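Local coordinates for ABC transporter, substrate-binding protein (Streptococcus pneumoniae, PDB 5G5Y) that binds short- and long-chain fructooligosaccharides, preferring tetrasaccharides and larger, as the solute-binding component of the FusABC-MsmK import system, at residues N142-K147 with N279-V284; I82-L87 with G114-F119; S12-K17 with P371-Q376. One frame throughout, in Å; residues are numbered along the deposited sequence.

Overall arrangement
Three contacts sample distant parts of this solute-binding protein, whose family fold has two lobes. Contacts 1 and 2 lie on opposite sides of the chain's centre, about 51 Å apart between centres, contact 1 within one four-stranded mixed sheet, contact 2 against strand 310-312 of the other. Both mix buried and exposed residues. Contact 1 is polar: a serine-aspartate hydrogen bond, a salt bridge and an N-cap, with only weak backbone bonds; contact 2 adds an apolar cluster to a carboxylate-histidine pair whose histidine binds a zinc ion. Contact 3, at the surface, is smaller and held by one direct hydrogen bond and a water; its loop follows strand 3-10, so it borders the same sheet as contact 2, and its helix carries substrate-binding Arg375.

Contact 1: N142-K147 with N279-V284; sequences NKDWLK and NESYDV
Asn142 and Tyr282 form an antiparallel, non-hydrogen-bonded pair in a mixed sheet, at the point where strand 138-142 gives way to helix 143-148. Asn142 suits this junction because its amide serves both strand and helix. With CG anti to the backbone N (chi1 -164°), CG sits above one face of the Tyr282 ring toward the rim, the amide plane turned 54° from the ring. As the helix N-cap, Asn142 OD1 accepts from Trp145 N at 3.0 Å, the donor lying above the carbonyl plane, while ND2 lies over the Trp145 ring. Ser281 O meets the first helical turn through two weak bonds: that from Lys143 N (2.7 Å) is strongly bent (124° at the hydrogen), that from Asp144 N (3.4 Å) straighter but long. Ser281 OG donates to Asp144 OD2 at 2.7 Å from above the carboxylate plane. The chain of Lys143 passes Asp283 CB, and its NZ forms a salt bridge with Asp283 OD2 at 3.2 Å on the anti side; a water links the same NZ to Glu280 OE1. Tyr282 OH is hydrogen-bonded to Phe264 O of strand 264-269, while Trp145 packs edge-to-face with Phe167 of helix 157-169 and touches Glu180, a calcium ligand.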
loop_
_atom_site.group_PDB
_atom_site.type_symbol
_atom_site.label_atom_id
_atom_site.label_comp_id
_atom_site.label_asym_id
_atom_site.label_seq_id
_atom_site.Cartn_x
_atom_site.Cartn_y
_atom_site.Cartn_z
ATOM N N ASN A 142 24.033 0.856 -7.481
ATOM C CA ASN A 142 24.705 1.526 -8.592
ATOM C C ASN A 142 25.575 0.584 -9.436
ATOM O O ASN A 142 26.717 0.237 -9.092
ATOM C CB ASN A 142 25.493 2.761 -8.096
ATOM C CG ASN A 142 25.862 3.686 -9.256
ATOM O OD1 ASN A 142 26.232 3.197 -10.303
ATOM N ND2 ASN A 142 25.722 4.983 -9.086
ATOM N N LYS A 143 24.991 0.127 -10.542
ATOM C CA LYS A 143 25.676 -0.747 -11.493
ATOM C C LYS A 143 26.826 -0.077 -12.275
ATOM O O LYS A 143 27.728 -0.780 -12.668
ATOM C CB LYS A 143 24.681 -1.339 -12.519
ATOM C CG LYS A 143 23.854 -2.512 -12.005
ATOM C CD LYS A 143 23.347 -3.425 -13.133
ATOM C CE LYS A 143 22.922 -2.679 -14.407
ATOM N NZ LYS A 143 22.041 -3.477 -15.318
ATOM N N ASP A 144 26.760 1.234 -12.502
ATOM C CA ASP A 144 27.886 2.006 -13.051
ATOM C C ASP A 144 29.120 1.832 -12.158
ATOM O O ASP A 144 30.198 1.473 -12.650
ATOM C CB ASP A 144 27.595 3.505 -13.130
ATOM C CG ASP A 144 26.606 3.886 -14.223
ATOM O OD1 ASP A 144 26.255 3.053 -15.079
ATOM O OD2 ASP A 144 26.193 5.066 -14.207
ATOM N N TRP A 145 28.947 2.053 -10.853
ATOM C CA TRP A 145 30.063 1.881 -9.879
ATOM C C TRP A 145 30.624 0.457 -9.832
ATOM O O TRP A 145 31.843 0.264 -9.802
ATOM C CB TRP A 145 29.638 2.326 -8.480
ATOM C CG TRP A 145 29.301 3.766 -8.364
ATOM C CD1 TRP A 145 29.262 4.712 -9.364
ATOM C CD2 TRP A 145 28.928 4.440 -7.174
ATOM N NE1 TRP A 145 28.897 5.908 -8.861
ATOM C CE2 TRP A 145 28.686 5.781 -7.516
ATOM C CE3 TRP A 145 28.781 4.041 -5.847
ATOM C CZ2 TRP A 145 28.303 6.720 -6.590
ATOM C CZ3 TRP A 145 28.378 4.975 -4.927
ATOM C CH2 TRP A 145 28.153 6.294 -5.292
ATOM N N LEU A 146 29.750 -0.548 -9.839
ATOM C CA LEU A 146 30.179 -1.948 -9.872
ATOM C C LEU A 146 31.064 -2.266 -11.103
ATOM O O LEU A 146 32.094 -2.940 -10.967
ATOM C CB LEU A 146 28.976 -2.880 -9.911
ATOM C CG LEU A 146 28.159 -3.121 -8.629
ATOM C CD1 LEU A 146 26.975 -4.010 -8.990
ATOM C CD2 LEU A 146 28.987 -3.780 -7.544
ATOM N N LYS A 147 30.642 -1.784 -12.271
ATOM C CA LYS A 147 31.403 -1.946 -13.538
ATOM C C LYS A 147 32.752 -1.209 -13.500
ATOM O O LYS A 147 33.784 -1.797 -13.777
ATOM C CB LYS A 147 30.594 -1.413 -14.733
ATOM N N ASN A 279 16.975 5.726 -15.658
ATOM C CA ASN A 279 18.244 5.410 -16.294
ATOM C C ASN A 279 18.709 4.016 -15.871
ATOM O O ASN A 279 18.119 3.382 -14.978
ATOM C CB ASN A 279 19.288 6.461 -15.910
ATOM C CG ASN A 279 19.440 6.591 -14.402
ATOM O OD1 ASN A 279 19.804 5.629 -13.736
ATOM N ND2 ASN A 279 19.122 7.757 -13.859
ATOM N N GLU A 280 19.790 3.559 -16.487
ATOM C CA GLU A 280 20.311 2.242 -16.250
ATOM C C GLU A 280 21.496 2.231 -15.262
ATOM O O GLU A 280 22.075 1.194 -15.036
ATOM C CB GLU A 280 20.711 1.615 -17.587
ATOM C CG GLU A 280 19.610 1.626 -18.656
ATOM C CD GLU A 280 18.307 0.949 -18.222
ATOM O OE1 GLU A 280 18.362 -0.089 -17.513
ATOM O OE2 GLU A 280 17.220 1.453 -18.606
ATOM N N SER A 281 21.833 3.363 -14.662
ATOM C CA SER A 281 22.928 3.388 -13.675
ATOM C C SER A 281 22.598 2.575 -12.406
ATOM O O SER A 281 23.521 2.067 -11.775
ATOM C CB SER A 281 23.262 4.824 -13.260
ATOM O OG SER A 281 23.584 5.601 -14.400
ATOM N N TYR A 282 21.293 2.472 -12.067
ATOM C CA TYR A 282 20.807 1.715 -10.900
ATOM C C TYR A 282 19.917 0.547 -11.320
ATOM O O TYR A 282 19.148 0.641 -12.314
ATOM C CB TYR A 282 20.033 2.639 -9.963
ATOM C CG TYR A 282 20.923 3.592 -9.243
ATOM C CD1 TYR A 282 21.257 4.819 -9.808
ATOM C CD2 TYR A 282 21.461 3.267 -7.992
ATOM C CE1 TYR A 282 22.106 5.696 -9.148
ATOM C CE2 TYR A 282 22.292 4.153 -7.311
ATOM C CZ TYR A 282 22.619 5.367 -7.901
ATOM O OH TYR A 282 23.466 6.262 -7.250
ATOM N N ASP A 283 20.040 -0.559 -10.578
ATOM C CA ASP A 283 19.198 -1.722 -10.805
ATOM C C ASP A 283 18.895 -2.382 -9.454
ATOM O O ASP A 283 19.427 -1.967 -8.432
ATOM C CB ASP A 283 19.918 -2.718 -11.713
ATOM C CG ASP A 283 18.962 -3.524 -12.587
ATOM O OD1 ASP A 283 17.744 -3.579 -12.313
ATOM O OD2 ASP A 283 19.447 -4.121 -13.555
ATOM N N VAL A 284 18.049 -3.406 -9.490
ATOM C CA VAL A 284 17.630 -4.154 -8.307
ATOM C C VAL A 284 18.815 -4.901 -7.691
ATOM O O VAL A 284 19.579 -5.581 -8.388
ATOM C CB VAL A 284 16.525 -5.180 -8.619
ATOM C CG1 VAL A 284 16.047 -5.830 -7.330
ATOM C CG2 VAL A 284 15.344 -4.551 -9.362
HETATM O O HOH W 1 20.762 -1.911 -17.278
#

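Contact 2: I82-L87 with G114-F119; sequences IPVEDL and GHIYSF. With ZN (zinc ion), chain K.
Glu85 puts CG between its backbone N and carbonyl carbon (chi1 64°), and a bend at chi2 (-83°) carries CD toward His115 and Ile116; His115 holds CG beside its own backbone N. The result is a two-pronged grip by one carboxylate. Glu85 OE2 accepts from His115 ND1 at 2.5 Å on the syn side, with the oxygen almost in the plane of the imidazole, and Glu85 OE1 accepts from Ile116 N at 2.9 Å, the N-H coming from above the carboxylate plane. Glutamate fits because its two oxygens serve a side chain and a backbone N-H, and its second methylene, with the bend at chi2, brings them across to both donors. With ND1 donating, the imidazole turns NE2 to a zinc ion 2.3 Å from that atom; the zinc's other modelled ligands are waters, one placed doubtfully close. Glu85 is thus a second-shell residue that orients the metal-binding ring, and its negative charge would probably strengthen the ring's hold on the metal. Pro83 CG stands over one face of the ring, toward its rim, 4.2 Å from the His115 centroid in a CH-pi contact, and also meets Tyr117 CE1.

The backbone adds a bond from Val84 N to Ile116 O at 2.8 Å. Val84, the N-cap residue, is apolar and packs on Ile116 and Phe119: its CG2 lies 3.7 Å from Ile116 CG2 and 3.7 Å from Phe119 CZ, the valine and phenylalanine meeting tip to tip. Beyond this cluster, Val84 and Phe119 touch Ile312 of strand 310-312, Phe119 packs on Ile326 of helix 319-329, the backbone of Phe119 is hydrogen-bonded to that of Lys309, a substrate-binding residue, and Tyr117 rests on Ala76 of helix 69-77.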
loop_
_atom_site.group_PDB
_atom_site.type_symbol
_atom_site.label_atom_id
_atom_site.label_comp_id
_atom_site.label_asym_id
_atom_site.label_seq_id
_atom_site.Cartn_x
_atom_site.Cartn_y
_atom_site.Cartn_z
ATOM N N ILE A 82 -26.134 2.466 7.497
ATOM C CA ILE A 82 -26.915 1.243 7.612
ATOM C C ILE A 82 -26.139 0.006 7.140
ATOM O O ILE A 82 -25.186 0.129 6.328
ATOM C CB ILE A 82 -28.230 1.337 6.815
ATOM C CG1 ILE A 82 -27.984 1.484 5.295
ATOM C CG2 ILE A 82 -29.036 2.521 7.352
ATOM C CD1 ILE A 82 -29.206 1.207 4.433
ATOM N N PRO A 83 -26.543 -1.187 7.641
ATOM C CA PRO A 83 -26.008 -2.411 7.069
ATOM C C PRO A 83 -26.502 -2.605 5.633
ATOM O O PRO A 83 -27.655 -2.298 5.321
ATOM C CB PRO A 83 -26.541 -3.520 7.995
ATOM C CG PRO A 83 -27.140 -2.839 9.171
ATOM C CD PRO A 83 -27.512 -1.452 8.724
ATOM N N VAL A 84 -25.632 -3.121 4.775
ATOM C CA VAL A 84 -25.918 -3.249 3.344
ATOM C C VAL A 84 -25.823 -4.677 2.786
ATOM O O VAL A 84 -25.978 -4.850 1.578
ATOM C CB VAL A 84 -24.962 -2.358 2.515
ATOM C CG1 VAL A 84 -25.083 -0.914 2.950
ATOM C CG2 VAL A 84 -23.516 -2.830 2.647
ATOM N N GLU A 85 -25.555 -5.676 3.630
ATOM C CA GLU A 85 -25.391 -7.066 3.141
ATOM C C GLU A 85 -26.612 -7.572 2.366
ATOM O O GLU A 85 -26.440 -8.257 1.370
ATOM C CB GLU A 85 -24.961 -8.067 4.229
ATOM C CG GLU A 85 -25.945 -8.307 5.361
ATOM C CD GLU A 85 -25.863 -7.267 6.460
ATOM O OE1 GLU A 85 -25.087 -6.287 6.346
ATOM O OE2 GLU A 85 -26.598 -7.440 7.452
ATOM N N ASP A 86 -27.807 -7.190 2.782
ATOM C CA ASP A 86 -29.053 -7.655 2.124
ATOM C C ASP A 86 -29.237 -6.972 0.766
ATOM O O ASP A 86 -29.805 -7.545 -0.143
ATOM C CB ASP A 86 -30.289 -7.391 3.001
ATOM C CG ASP A 86 -30.319 -8.251 4.301
ATOM O OD1 ASP A 86 -29.663 -9.320 4.385
ATOM O OD2 ASP A 86 -31.029 -7.862 5.259
ATOM N N LEU A 87 -28.766 -5.733 0.655
ATOM C CA LEU A 87 -28.815 -4.977 -0.580
ATOM C C LEU A 87 -27.858 -5.594 -1.598
ATOM O O LEU A 87 -28.172 -5.647 -2.795
ATOM C CB LEU A 87 -28.466 -3.499 -0.342
ATOM C CG LEU A 87 -29.432 -2.755 0.581
ATOM C CD1 LEU A 87 -28.882 -1.382 0.884
ATOM C CD2 LEU A 87 -30.839 -2.662 -0.019
ATOM N N GLY A 114 -21.367 -9.401 12.160
ATOM C CA GLY A 114 -21.987 -10.070 11.038
ATOM C C GLY A 114 -22.545 -9.161 9.948
ATOM O O GLY A 114 -22.919 -9.656 8.921
ATOM N N HIS A 115 -22.531 -7.838 10.128
ATOM C CA HIS A 115 -23.006 -6.907 9.102
ATOM C C HIS A 115 -21.897 -6.384 8.172
ATOM O O HIS A 115 -20.717 -6.365 8.532
ATOM C CB HIS A 115 -23.693 -5.727 9.765
ATOM C CG HIS A 115 -24.954 -6.105 10.444
ATOM N ND1 HIS A 115 -26.015 -6.640 9.749
ATOM C CD2 HIS A 115 -25.328 -6.071 11.745
ATOM C CE1 HIS A 115 -26.997 -6.912 10.585
ATOM N NE2 HIS A 115 -26.602 -6.586 11.798
ATOM N N ILE A 116 -22.303 -5.941 6.982
ATOM C CA ILE A 116 -21.400 -5.185 6.092
ATOM C C ILE A 116 -21.901 -3.745 6.120
ATOM O O ILE A 116 -23.116 -3.518 5.970
ATOM C CB ILE A 116 -21.409 -5.778 4.668
ATOM C CG1 ILE A 116 -20.858 -7.202 4.715
ATOM C CG2 ILE A 116 -20.604 -4.921 3.697
ATOM C CD1 ILE A 116 -21.041 -7.983 3.435
ATOM N N TYR A 117 -20.997 -2.782 6.364
ATOM C CA TYR A 117 -21.365 -1.366 6.481
ATOM C C TYR A 117 -20.863 -0.461 5.372
ATOM O O TYR A 117 -21.160 0.724 5.391
ATOM C CB TYR A 117 -20.873 -0.820 7.823
ATOM C CG TYR A 117 -21.559 -1.466 9.001
ATOM C CD1 TYR A 117 -22.892 -1.186 9.282
ATOM C CD2 TYR A 117 -20.889 -2.353 9.832
ATOM C CE1 TYR A 117 -23.541 -1.758 10.371
ATOM C CE2 TYR A 117 -21.533 -2.922 10.948
ATOM C CZ TYR A 117 -22.859 -2.616 11.204
ATOM O OH TYR A 117 -23.541 -3.209 12.272
ATOM N N SER A 118 -20.089 -0.988 4.427
ATOM C CA SER A 118 -19.454 -0.137 3.443
ATOM C C SER A 118 -19.094 -0.932 2.222
ATOM O O SER A 118 -19.035 -2.159 2.277
ATOM C CB SER A 118 -18.204 0.572 4.029
ATOM O OG SER A 118 -17.172 -0.317 4.358
ATOM N N PHE A 119 -18.859 -0.236 1.126
ATOM C CA PHE A 119 -18.460 -0.875 -0.116
ATOM C C PHE A 119 -16.993 -0.553 -0.426
ATOM O O PHE A 119 -16.596 0.613 -0.390
ATOM C CB PHE A 119 -19.343 -0.389 -1.253
ATOM C CG PHE A 119 -20.797 -0.705 -1.061
ATOM C CD1 PHE A 119 -21.306 -1.926 -1.471
ATOM C CD2 PHE A 119 -21.659 0.198 -0.480
ATOM C CE1 PHE A 119 -22.652 -2.243 -1.301
ATOM C CE2 PHE A 119 -23.024 -0.109 -0.323
ATOM C CZ PHE A 119 -23.510 -1.322 -0.735
HETATM ZN ZN ZN K . -27.355 -6.856 13.993
HETATM O O HOH W 2 -23.699 1.922 4.809
HETATM O O HOH W 3 -25.472 -8.121 15.102
HETATM O O HOH W 4 -29.000 -6.011 13.111
HETATM O O HOH W 5 -27.406 -8.449 13.591
#

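Contact 3: S12-K17 with P371-Q376; sequences SPLSPK and PAELRQ
The amide of Gln376 has Leu14 CD1 above one face, displaced toward the oxygen, while Ser12 OG approaches Gln376 OE1 tilted 18° from the carbonyl plane. These partners come from an ST turn set within a type I beta turn, Ser12 to Ser15, in the loop between strand 3-10 and helix 23-32; Gln376 belongs to helix 370-378. Serine suits the first turn position because its hydroxyl works in both directions. Placed anti to the backbone N (chi1 161°), Ser12 OG accepts from Leu14 N at 3.0 Å and donates to Gln376 OE1 at 2.9 Å, so the group that shapes the turn also ties it to the helix. Leu14 supplies the apolar part: its CD1 lies 3.4 Å from Gln376 OE1 and rests on the aliphatic stem of Glu373, 3.9 Å from Glu373 CB. Glutamine and glutamate suit this partly exposed helix surface, since their methylenes pack while the polar ends find partners: Ser12 for Gln376 and, weakly, Lys377 for Glu373. Substrate-binding Arg375 on the same helix makes no contact with residues 12-17; its NE is salt-bridged to OE1 of Glu379, another residue of the substrate site. The turn therefore borders the helix that presents those groups. A water also spans the two backbones: it accepts from Ser12 N at 3.1 Å and donates to Gln376 O at 2.8 Å.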
loop_
_atom_site.group_PDB
_atom_site.type_symbol
_atom_site.label_atom_id
_atom_site.label_comp_id
_atom_site.label_asym_id
_atom_site.label_seq_id
_atom_site.Cartn_x
_atom_site.Cartn_y
_atom_site.Cartn_z
ATOM N N SER A 12 -10.246 15.547 -6.181
ATOM C CA SER A 12 -9.042 16.390 -6.288
ATOM C C SER A 12 -9.433 17.845 -6.617
ATOM O O SER A 12 -10.363 18.072 -7.399
ATOM C CB SER A 12 -8.118 15.855 -7.390
ATOM O OG SER A 12 -7.177 16.822 -7.829
ATOM N N PRO A 13 -8.718 18.825 -6.036
ATOM C CA PRO A 13 -8.917 20.240 -6.438
ATOM C C PRO A 13 -8.648 20.500 -7.920
ATOM O O PRO A 13 -9.144 21.472 -8.449
ATOM C CB PRO A 13 -7.942 21.031 -5.552
ATOM C CG PRO A 13 -7.076 20.040 -4.871
ATOM C CD PRO A 13 -7.650 18.655 -5.032
ATOM N N LEU A 14 -7.898 19.632 -8.595
ATOM C CA LEU A 14 -7.723 19.764 -10.033
ATOM C C LEU A 14 -8.973 19.399 -10.830
ATOM O O LEU A 14 -9.066 19.757 -12.013
ATOM C CB LEU A 14 -6.554 18.919 -10.495
ATOM C CG LEU A 14 -5.192 19.233 -9.870
ATOM C CD1 LEU A 14 -4.174 18.275 -10.466
ATOM C CD2 LEU A 14 -4.761 20.678 -10.104
ATOM N N SER A 15 -9.909 18.661 -10.207
ATOM C CA SER A 15 -11.147 18.243 -10.903
ATOM C C SER A 15 -12.227 19.319 -10.807
ATOM O O SER A 15 -12.138 20.200 -9.972
ATOM C CB SER A 15 -11.645 16.924 -10.320
ATOM O OG SER A 15 -12.028 17.098 -8.987
ATOM N N PRO A 16 -13.279 19.230 -11.630
ATOM C CA PRO A 16 -14.312 20.267 -11.613
ATOM C C PRO A 16 -15.076 20.364 -10.308
ATOM O O PRO A 16 -15.278 19.356 -9.638
ATOM C CB PRO A 16 -15.256 19.854 -12.754
ATOM C CG PRO A 16 -14.475 18.937 -13.592
ATOM C CD PRO A 16 -13.510 18.241 -12.696
ATOM N N LYS A 17 -15.521 21.566 -9.937
ATOM C CA LYS A 17 -16.295 21.720 -8.689
ATOM C C LYS A 17 -17.571 20.858 -8.692
ATOM O O LYS A 17 -17.959 20.326 -7.655
ATOM C CB LYS A 17 -16.694 23.170 -8.434
ATOM C CG LYS A 17 -15.553 24.174 -8.400
ATOM C CD LYS A 17 -14.720 24.129 -7.137
ATOM C CE LYS A 17 -13.250 24.475 -7.416
ATOM N NZ LYS A 17 -12.428 23.286 -7.809
ATOM N N PRO A 371 0.579 13.492 -17.577
ATOM C CA PRO A 371 1.154 12.530 -16.611
ATOM C C PRO A 371 0.952 12.938 -15.160
ATOM O O PRO A 371 0.707 12.092 -14.307
ATOM C CB PRO A 371 2.646 12.537 -16.950
ATOM C CG PRO A 371 2.729 13.068 -18.342
ATOM C CD PRO A 371 1.612 14.051 -18.473
ATOM N N ALA A 372 1.044 14.232 -14.878
ATOM C CA ALA A 372 0.927 14.714 -13.509
ATOM C C ALA A 372 -0.533 14.860 -13.009
ATOM O O ALA A 372 -0.796 14.720 -11.817
ATOM C CB ALA A 372 1.677 16.039 -13.368
ATOM N N GLU A 373 -1.466 15.150 -13.911
ATOM C CA GLU A 373 -2.774 15.684 -13.526
ATOM C C GLU A 373 -4.002 15.012 -14.125
ATOM O O GLU A 373 -5.115 15.219 -13.609
ATOM C CB GLU A 373 -2.842 17.156 -13.948
ATOM C CG GLU A 373 -1.676 17.999 -13.459
ATOM C CD GLU A 373 -1.854 19.484 -13.733
ATOM O OE1 GLU A 373 -2.799 19.891 -14.468
ATOM O OE2 GLU A 373 -1.026 20.244 -13.195
ATOM N N LEU A 374 -3.836 14.287 -15.224
ATOM C CA LEU A 374 -4.994 13.869 -15.990
ATOM C C LEU A 374 -5.837 12.842 -15.203
ATOM O O LEU A 374 -7.077 12.873 -15.260
ATOM C CB LEU A 374 -4.593 13.328 -17.335
ATOM C CG LEU A 374 -5.752 12.857 -18.218
ATOM C CD1 LEU A 374 -6.687 14.025 -18.516
ATOM C CD2 LEU A 374 -5.179 12.238 -19.476
ATOM N N ARG A 375 -5.175 11.979 -14.429
ATOM C CA ARG A 375 -5.915 10.978 -13.645
ATOM C C ARG A 375 -6.820 11.700 -12.622
ATOM O O ARG A 375 -8.026 11.429 -12.526
ATOM C CB ARG A 375 -4.985 10.012 -12.944
ATOM C CG ARG A 375 -5.756 9.006 -12.109
ATOM C CD ARG A 375 -4.857 8.129 -11.252
ATOM N NE ARG A 375 -5.675 7.162 -10.497
ATOM C CZ ARG A 375 -5.184 6.207 -9.698
ATOM N NH1 ARG A 375 -3.878 6.066 -9.541
ATOM N NH2 ARG A 375 -6.000 5.371 -9.062
ATOM N N GLN A 376 -6.236 12.638 -11.889
ATOM C CA GLN A 376 -6.982 13.419 -10.892
ATOM C C GLN A 376 -8.144 14.196 -11.479
ATOM O O GLN A 376 -9.140 14.385 -10.806
ATOM C CB GLN A 376 -6.076 14.406 -10.176
ATOM C CG GLN A 376 -5.192 13.852 -9.106
ATOM C CD GLN A 376 -4.144 14.896 -8.787
ATOM O OE1 GLN A 376 -4.448 15.879 -8.105
ATOM N NE2 GLN A 376 -2.945 14.763 -9.384
HETATM O O HOH W 6 -10.853 13.809 -8.652
#